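Local coordinates for uncharacterized protein (Enterococcus faecalis, PDB 3PM7) that is of unknown function but has a PC4-like transcriptional coactivator domain, and so probably binds nucleic acid as relatives of that family do, at residues A[30-35]-A[40-45]; A[26-31]-A[46-51]. All coordinates share one frame; numbering follows the deposited sequence.

Contacts 1 and 2 lie side by side on the same antiparallel sheet, their centres about 6 Å apart. Both start from strand 24-30 and its end, sharing Ile30 and Ser31, and strand 38-44 of contact 1 pairs directly with strand 24-30 of contact 2. Two probable backbone hydrogen bonds join them: Glu26 N lies 2.8 Å from Arg42 O, and Asp40 N lies 2.8 Å from Asn28 O. Trp44 is the side chain that links them, since it meets Ile30 and Trp32 within contact 1 and also packs against Glu26, Asn28 and His48 of contact 2. The sulfate belongs to contact 1 alone, where Arg35 holds it.

Contact 1 (A[30-35]-A[40-45]); sequences ISWNGR and DLREWA. With SO4 (sulfate ion), chain C.
Asp40 reaches toward both Ile30 and Trp32, and its short chain meets something at every atom. Asp40 CB rests 3.9 Å from Ile30 CD1, an aliphatic touch. CG is anti to the backbone N (chi1 -174°), which brings the carboxylate to the edge of the Trp32 indole, with Asp40 CG 3.8 Å from Trp32 CZ2. Farther out, Asp40 OD1 accepts from Arg42 NE at 2.7 Å. Asp40 OD2 takes the second bond, 2.7 Å from Arg42 NH2. Each oxygen offers its syn lone pair and both lie nearly in the guanidinium plane of Arg42, so this side-on, two-nitrogen salt bridge holds the carboxylate and fixes its rotation. Asp40 OD2 also pairs with Thr56 on the neighbouring strand 54-57, while Arg42 NH1 turns to the backbone of Gly52; such a network suits charged groups buried on a sheet.

The setting is the four-stranded antiparallel sheet of a PC4-like domain: Asp40, Arg42 and Trp44 alternate along strand 38-44, and the loop after strand 24-30 brings the edge of Trp32 against them. Asp40 OD2 lies in the indole plane, 3.6 Å from Trp32 CZ2, with carboxylate and ring 83° apart. An aromatic rim, with its slightly positive C-H groups, can sit comfortably beside a carboxylate.

At the next corner Trp32 CH2 meets Trp44 CH2 edge to edge at 4.0 Å, and Met51 touches both indoles. Ile30 suits its place because it is branched: CG2 packs on the centre of one Trp32 face, whereas Ile30 CD1 reaches Trp44 CZ2 at 3.8 Å. Arg42 CD meanwhile lies over one face of Trp44, toward its rim.

Farther along this loop, the exposed Arg35 grips the sulfate, probably from the crystallisation liquor, through NH1 to O4 at 2.8 Å and NH2 to O1.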
loop_
_atom_site.group_PDB
_atom_site.type_symbol
_atom_site.label_atom_id
_atom_site.label_comp_id
_atom_site.label_asym_id
_atom_site.label_seq_id
_atom_site.Cartn_x
_atom_site.Cartn_y
_atom_site.Cartn_z
ATOM N N ILE A 30 -1.687 -5.159 -11.199
ATOM C CA ILE A 30 -1.480 -6.591 -11.305
ATOM C C ILE A 30 -2.789 -7.334 -11.514
ATOM O O ILE A 30 -3.817 -6.982 -10.908
ATOM C CB ILE A 30 -0.821 -7.132 -10.026
ATOM C CG1 ILE A 30 0.551 -6.489 -9.850
ATOM C CG2 ILE A 30 -0.658 -8.648 -10.093
ATOM C CD1 ILE A 30 1.418 -7.223 -8.896
ATOM N N SER A 31 -2.747 -8.338 -12.385
ATOM C CA SER A 31 -3.837 -9.281 -12.515
ATOM C C SER A 31 -3.332 -10.597 -11.920
ATOM O O SER A 31 -2.492 -11.252 -12.524
ATOM C CB SER A 31 -4.211 -9.482 -13.992
ATOM O OG SER A 31 -5.332 -10.365 -14.142
ATOM N N TRP A 32 -3.799 -10.969 -10.725
ATOM C CA TRP A 32 -3.470 -12.302 -10.185
ATOM C C TRP A 32 -4.284 -13.368 -10.907
ATOM O O TRP A 32 -5.515 -13.358 -10.849
ATOM C CB TRP A 32 -3.747 -12.391 -8.661
ATOM C CG TRP A 32 -2.990 -11.367 -7.826
ATOM C CD1 TRP A 32 -3.533 -10.382 -7.046
ATOM C CD2 TRP A 32 -1.565 -11.249 -7.685
ATOM N NE1 TRP A 32 -2.534 -9.662 -6.439
ATOM C CE2 TRP A 32 -1.322 -10.175 -6.812
ATOM C CE3 TRP A 32 -0.475 -11.950 -8.210
ATOM C CZ2 TRP A 32 -0.031 -9.784 -6.453
ATOM C CZ3 TRP A 32 0.799 -11.567 -7.844
ATOM C CH2 TRP A 32 1.013 -10.496 -6.973
ATOM N N ASN A 33 -3.600 -14.280 -11.599
ATOM C CA ASN A 33 -4.248 -15.428 -12.215
ATOM C C ASN A 33 -5.472 -15.070 -13.049
ATOM O O ASN A 33 -6.489 -15.747 -12.948
ATOM C CB ASN A 33 -4.677 -16.451 -11.152
ATOM C CG ASN A 33 -3.530 -16.921 -10.288
ATOM O OD1 ASN A 33 -3.038 -16.179 -9.434
ATOM N ND2 ASN A 33 -3.114 -18.169 -10.481
ATOM N N GLY A 34 -5.390 -14.023 -13.872
ATOM C CA GLY A 34 -6.476 -13.702 -14.792
ATOM C C GLY A 34 -7.643 -12.976 -14.134
ATOM O O GLY A 34 -8.686 -12.750 -14.753
ATOM N N ARG A 35 -7.477 -12.604 -12.871
ATOM C CA ARG A 35 -8.521 -11.886 -12.156
ATOM C C ARG A 35 -8.522 -10.398 -12.557
ATOM O O ARG A 35 -7.557 -9.911 -13.162
ATOM C CB ARG A 35 -8.294 -12.025 -10.635
ATOM C CG ARG A 35 -8.450 -13.462 -10.104
ATOM C CD ARG A 35 -9.874 -13.932 -10.284
ATOM N NE ARG A 35 -10.746 -13.223 -9.352
ATOM C CZ ARG A 35 -12.038 -13.010 -9.570
ATOM N NH1 ARG A 35 -12.599 -13.424 -10.696
ATOM N NH2 ARG A 35 -12.767 -12.373 -8.671
ATOM N N ASP A 40 -1.340 -2.887 -6.384
ATOM C CA ASP A 40 -0.709 -3.804 -5.452
ATOM C C ASP A 40 0.543 -3.112 -4.919
ATOM O O ASP A 40 1.373 -2.609 -5.692
ATOM C CB ASP A 40 -0.346 -5.119 -6.171
ATOM C CG ASP A 40 0.198 -6.184 -5.224
ATOM O OD1 ASP A 40 1.426 -6.409 -5.174
ATOM O OD2 ASP A 40 -0.603 -6.807 -4.519
ATOM N N LEU A 41 0.670 -3.069 -3.599
ATOM C CA LEU A 41 1.770 -2.347 -2.950
ATOM C C LEU A 41 2.521 -3.355 -2.099
ATOM O O LEU A 41 1.969 -3.901 -1.156
ATOM C CB LEU A 41 1.198 -1.249 -2.054
ATOM C CG LEU A 41 2.143 -0.168 -1.538
ATOM C CD1 LEU A 41 2.769 0.553 -2.700
ATOM C CD2 LEU A 41 1.385 0.813 -0.651
ATOM N N ARG A 42 3.772 -3.628 -2.440
ATOM C CA ARG A 42 4.405 -4.816 -1.907
ATOM C C ARG A 42 5.908 -4.790 -2.161
ATOM O O ARG A 42 6.375 -4.112 -3.071
ATOM C CB ARG A 42 3.746 -6.009 -2.626
ATOM C CG ARG A 42 4.378 -7.367 -2.489
ATOM C CD ARG A 42 3.604 -8.384 -3.370
ATOM N NE ARG A 42 2.162 -8.155 -3.299
ATOM C CZ ARG A 42 1.355 -8.648 -2.357
ATOM N NH1 ARG A 42 1.842 -9.426 -1.390
ATOM N NH2 ARG A 42 0.049 -8.369 -2.385
ATOM N N GLU A 43 6.661 -5.551 -1.377
ATOM C CA GLU A 43 8.102 -5.694 -1.577
ATOM C C GLU A 43 8.381 -6.805 -2.607
ATOM O O GLU A 43 7.759 -7.861 -2.561
ATOM C CB GLU A 43 8.778 -6.030 -0.243
ATOM C CG GLU A 43 10.287 -5.713 -0.187
ATOM C CD GLU A 43 10.585 -4.241 0.034
ATOM O OE1 GLU A 43 9.702 -3.521 0.540
ATOM O OE2 GLU A 43 11.704 -3.796 -0.303
ATOM N N TRP A 44 9.309 -6.553 -3.536
ATOM C CA TRP A 44 9.647 -7.513 -4.587
ATOM C C TRP A 44 11.153 -7.705 -4.692
ATOM O O TRP A 44 11.912 -6.726 -4.637
ATOM C CB TRP A 44 9.173 -6.985 -5.930
ATOM C CG TRP A 44 7.703 -7.020 -6.123
ATOM C CD1 TRP A 44 6.811 -6.024 -5.836
ATOM C CD2 TRP A 44 6.938 -8.114 -6.662
ATOM N NE1 TRP A 44 5.529 -6.431 -6.171
ATOM C CE2 TRP A 44 5.588 -7.714 -6.670
ATOM C CE3 TRP A 44 7.268 -9.386 -7.135
ATOM C CZ2 TRP A 44 4.573 -8.538 -7.129
ATOM C CZ3 TRP A 44 6.243 -10.216 -7.602
ATOM C CH2 TRP A 44 4.920 -9.781 -7.598
ATOM N N ALA A 45 11.583 -8.949 -4.883
ATOM C CA ALA A 45 12.994 -9.242 -5.113
ATOM C C ALA A 45 13.471 -8.544 -6.384
ATOM O O ALA A 45 12.650 -8.116 -7.195
ATOM C CB ALA A 45 13.221 -10.755 -5.197
HETATM S S SO4 C . -15.996 -13.296 -8.953
HETATM O O1 SO4 C . -15.606 -12.212 -8.052
HETATM O O2 SO4 C . -15.543 -14.569 -8.400
HETATM O O3 SO4 C . -17.448 -13.316 -9.091
HETATM O O4 SO4 C . -15.391 -13.091 -10.267
#

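Contact 2 (A[26-31]-A[46-51])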
loop_
_atom_site.group_PDB
_atom_site.type_symbol
_atom_site.label_atom_id
_atom_site.label_comp_id
_atom_site.label_asym_id
_atom_site.label_seq_id
_atom_site.Cartn_x
_atom_site.Cartn_y
_atom_site.Cartn_z
ATOM N N GLU A 26 7.046 -1.593 -4.139
ATOM C CA GLU A 26 6.574 -1.148 -5.451
ATOM C C GLU A 26 5.077 -0.950 -5.491
ATOM O O GLU A 26 4.351 -1.713 -4.898
ATOM C CB GLU A 26 6.927 -2.199 -6.522
ATOM C CG GLU A 26 8.401 -2.298 -6.904
ATOM C CD GLU A 26 8.679 -3.426 -7.898
ATOM O OE1 GLU A 26 7.737 -3.878 -8.613
ATOM O OE2 GLU A 26 9.851 -3.865 -7.966
ATOM N N LEU A 27 4.611 0.060 -6.213
ATOM C CA LEU A 27 3.211 0.100 -6.603
ATOM C C LEU A 27 3.129 -0.442 -8.023
ATOM O O LEU A 27 3.693 0.156 -8.951
ATOM C CB LEU A 27 2.679 1.531 -6.597
ATOM C CG LEU A 27 1.204 1.617 -7.014
ATOM C CD1 LEU A 27 0.340 1.024 -5.888
ATOM C CD2 LEU A 27 0.796 3.061 -7.280
ATOM N N ASN A 28 2.448 -1.571 -8.203
ATOM C CA ASN A 28 2.214 -2.146 -9.542
ATOM C C ASN A 28 0.742 -2.368 -9.804
ATOM O O ASN A 28 -0.030 -2.526 -8.860
ATOM C CB ASN A 28 2.903 -3.510 -9.677
ATOM C CG ASN A 28 4.418 -3.395 -9.629
ATOM O OD1 ASN A 28 4.994 -2.541 -10.293
ATOM N ND2 ASN A 28 5.063 -4.245 -8.841
ATOM N N LEU A 29 0.355 -2.402 -11.083
ATOM C CA LEU A 29 -0.989 -2.850 -11.454
ATOM C C LEU A 29 -0.898 -4.317 -11.848
ATOM O O LEU A 29 -0.109 -4.692 -12.710
ATOM C CB LEU A 29 -1.572 -2.021 -12.605
ATOM C CG LEU A 29 -2.969 -2.470 -13.059
ATOM C CD1 LEU A 29 -3.975 -2.077 -11.992
ATOM C CD2 LEU A 29 -3.366 -1.847 -14.402
ATOM N N ILE A 30 -1.687 -5.159 -11.199
ATOM C CA ILE A 30 -1.480 -6.591 -11.305
ATOM C C ILE A 30 -2.789 -7.334 -11.514
ATOM O O ILE A 30 -3.817 -6.982 -10.908
ATOM C CB ILE A 30 -0.821 -7.132 -10.026
ATOM C CG1 ILE A 30 0.551 -6.489 -9.850
ATOM C CG2 ILE A 30 -0.658 -8.648 -10.093
ATOM C CD1 ILE A 30 1.418 -7.223 -8.896
ATOM N N SER A 31 -2.747 -8.338 -12.385
ATOM C CA SER A 31 -3.837 -9.281 -12.515
ATOM C C SER A 31 -3.332 -10.597 -11.920
ATOM O O SER A 31 -2.492 -11.252 -12.524
ATOM C CB SER A 31 -4.211 -9.482 -13.992
ATOM O OG SER A 31 -5.332 -10.365 -14.142
ATOM N N PRO A 46 14.804 -8.431 -6.565
ATOM C CA PRO A 46 15.430 -7.717 -7.691
ATOM C C PRO A 46 14.733 -7.857 -9.061
ATOM O O PRO A 46 14.304 -6.849 -9.639
ATOM C CB PRO A 46 16.837 -8.319 -7.734
ATOM C CG PRO A 46 17.133 -8.610 -6.302
ATOM C CD PRO A 46 15.821 -9.011 -5.664
ATOM N N ASP A 47 14.629 -9.065 -9.592
ATOM C CA ASP A 47 13.998 -9.224 -10.905
ATOM C C ASP A 47 12.583 -9.808 -10.783
ATOM O O ASP A 47 12.144 -10.615 -11.620
ATOM C CB ASP A 47 14.865 -10.078 -11.839
ATOM C CG ASP A 47 14.561 -9.820 -13.319
ATOM O OD1 ASP A 47 14.285 -8.652 -13.678
ATOM O OD2 ASP A 47 14.601 -10.782 -14.124
ATOM N N HIS A 48 11.880 -9.383 -9.737
ATOM C CA HIS A 48 10.539 -9.868 -9.450
ATOM C C HIS A 48 10.501 -11.387 -9.377
ATOM O O HIS A 48 9.505 -11.995 -9.753
ATOM C CB HIS A 48 9.547 -9.397 -10.526
ATOM C CG HIS A 48 9.476 -7.910 -10.666
ATOM N ND1 HIS A 48 8.728 -7.122 -9.821
ATOM C CD2 HIS A 48 10.084 -7.064 -11.532
ATOM C CE1 HIS A 48 8.868 -5.852 -10.163
ATOM N NE2 HIS A 48 9.684 -5.791 -11.202
ATOM N N GLU A 49 11.569 -12.000 -8.892
ATOM C CA GLU A 49 11.633 -13.459 -8.872
ATOM C C GLU A 49 10.821 -14.013 -7.703
ATOM O O GLU A 49 10.553 -15.204 -7.626
ATOM C CB GLU A 49 13.089 -13.927 -8.758
ATOM C CG GLU A 49 13.732 -13.601 -7.415
ATOM C CD GLU A 49 15.247 -13.773 -7.422
ATOM O OE1 GLU A 49 15.932 -13.098 -6.614
ATOM O OE2 GLU A 49 15.750 -14.584 -8.235
ATOM N N LYS A 50 10.445 -13.133 -6.786
ATOM C CA LYS A 50 9.785 -13.540 -5.561
ATOM C C LYS A 50 9.169 -12.313 -4.929
ATOM O O LYS A 50 9.725 -11.208 -5.031
ATOM C CB LYS A 50 10.800 -14.180 -4.616
ATOM C CG LYS A 50 10.247 -14.627 -3.279
ATOM C CD LYS A 50 11.295 -15.399 -2.490
ATOM C CE LYS A 50 10.786 -15.780 -1.110
ATOM N NZ LYS A 50 10.232 -14.599 -0.382
HETATM N N MSE A 51 8.027 -12.502 -4.272
HETATM C CA MSE A 51 7.315 -11.386 -3.658
HETATM C C MSE A 51 7.362 -11.465 -2.136
HETATM O O MSE A 51 7.557 -12.522 -1.556
HETATM C CB MSE A 51 5.861 -11.337 -4.145
HETATM C CG MSE A 51 4.921 -12.264 -3.397
HETATM SE SE MSE A 51 3.015 -12.076 -3.875
HETATM C CE MSE A 51 3.003 -13.131 -5.508
#
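The Glu26 carboxylate, which His48 approaches from the loop that follows strand 38-44, has two partners on its own strand. Its OE1 accepts a nearly straight hydrogen bond from Asn28, with Asn28 ND2 2.7 Å from Glu26 OE1 and an angle of 171° at the hydrogen, although the exact place of OE1 is less sure. Its OE2 forms a salt bridge with Arg24. Arg24, Glu26 and Asn28 alternate along one strand, so their side chains leave the same face of the sheet and can pair along it. Asparagine fits position 28 because its amide can donate to a buried carboxylate without adding charge; glutamate fits position 26 because its length carries a carboxylate out to Asn28, Arg24 and the loop of His48.

CG of Glu26 stands beside the backbone N (chi1 -72°) and the chain runs extended beyond it, which carries the acid toward the loop. There the edge of the His48 imidazole faces it, the two planes 77° apart. The ring is probably turned over in the model and the closest approach is too short, so which ring atom meets the acid is doubtful. The backbones are well separated, Glu26 CA and His48 CA being 10.4 Å apart, so only the side chains come together. His48 also meets Trp44 edge-to-face and touches Ile9 and Glu12 on strand 9-18. The arrangement is that of a connecting loop which, on leaving strand 38-44, curls back over one face of the curved antiparallel sheet found in the PC4-like fold.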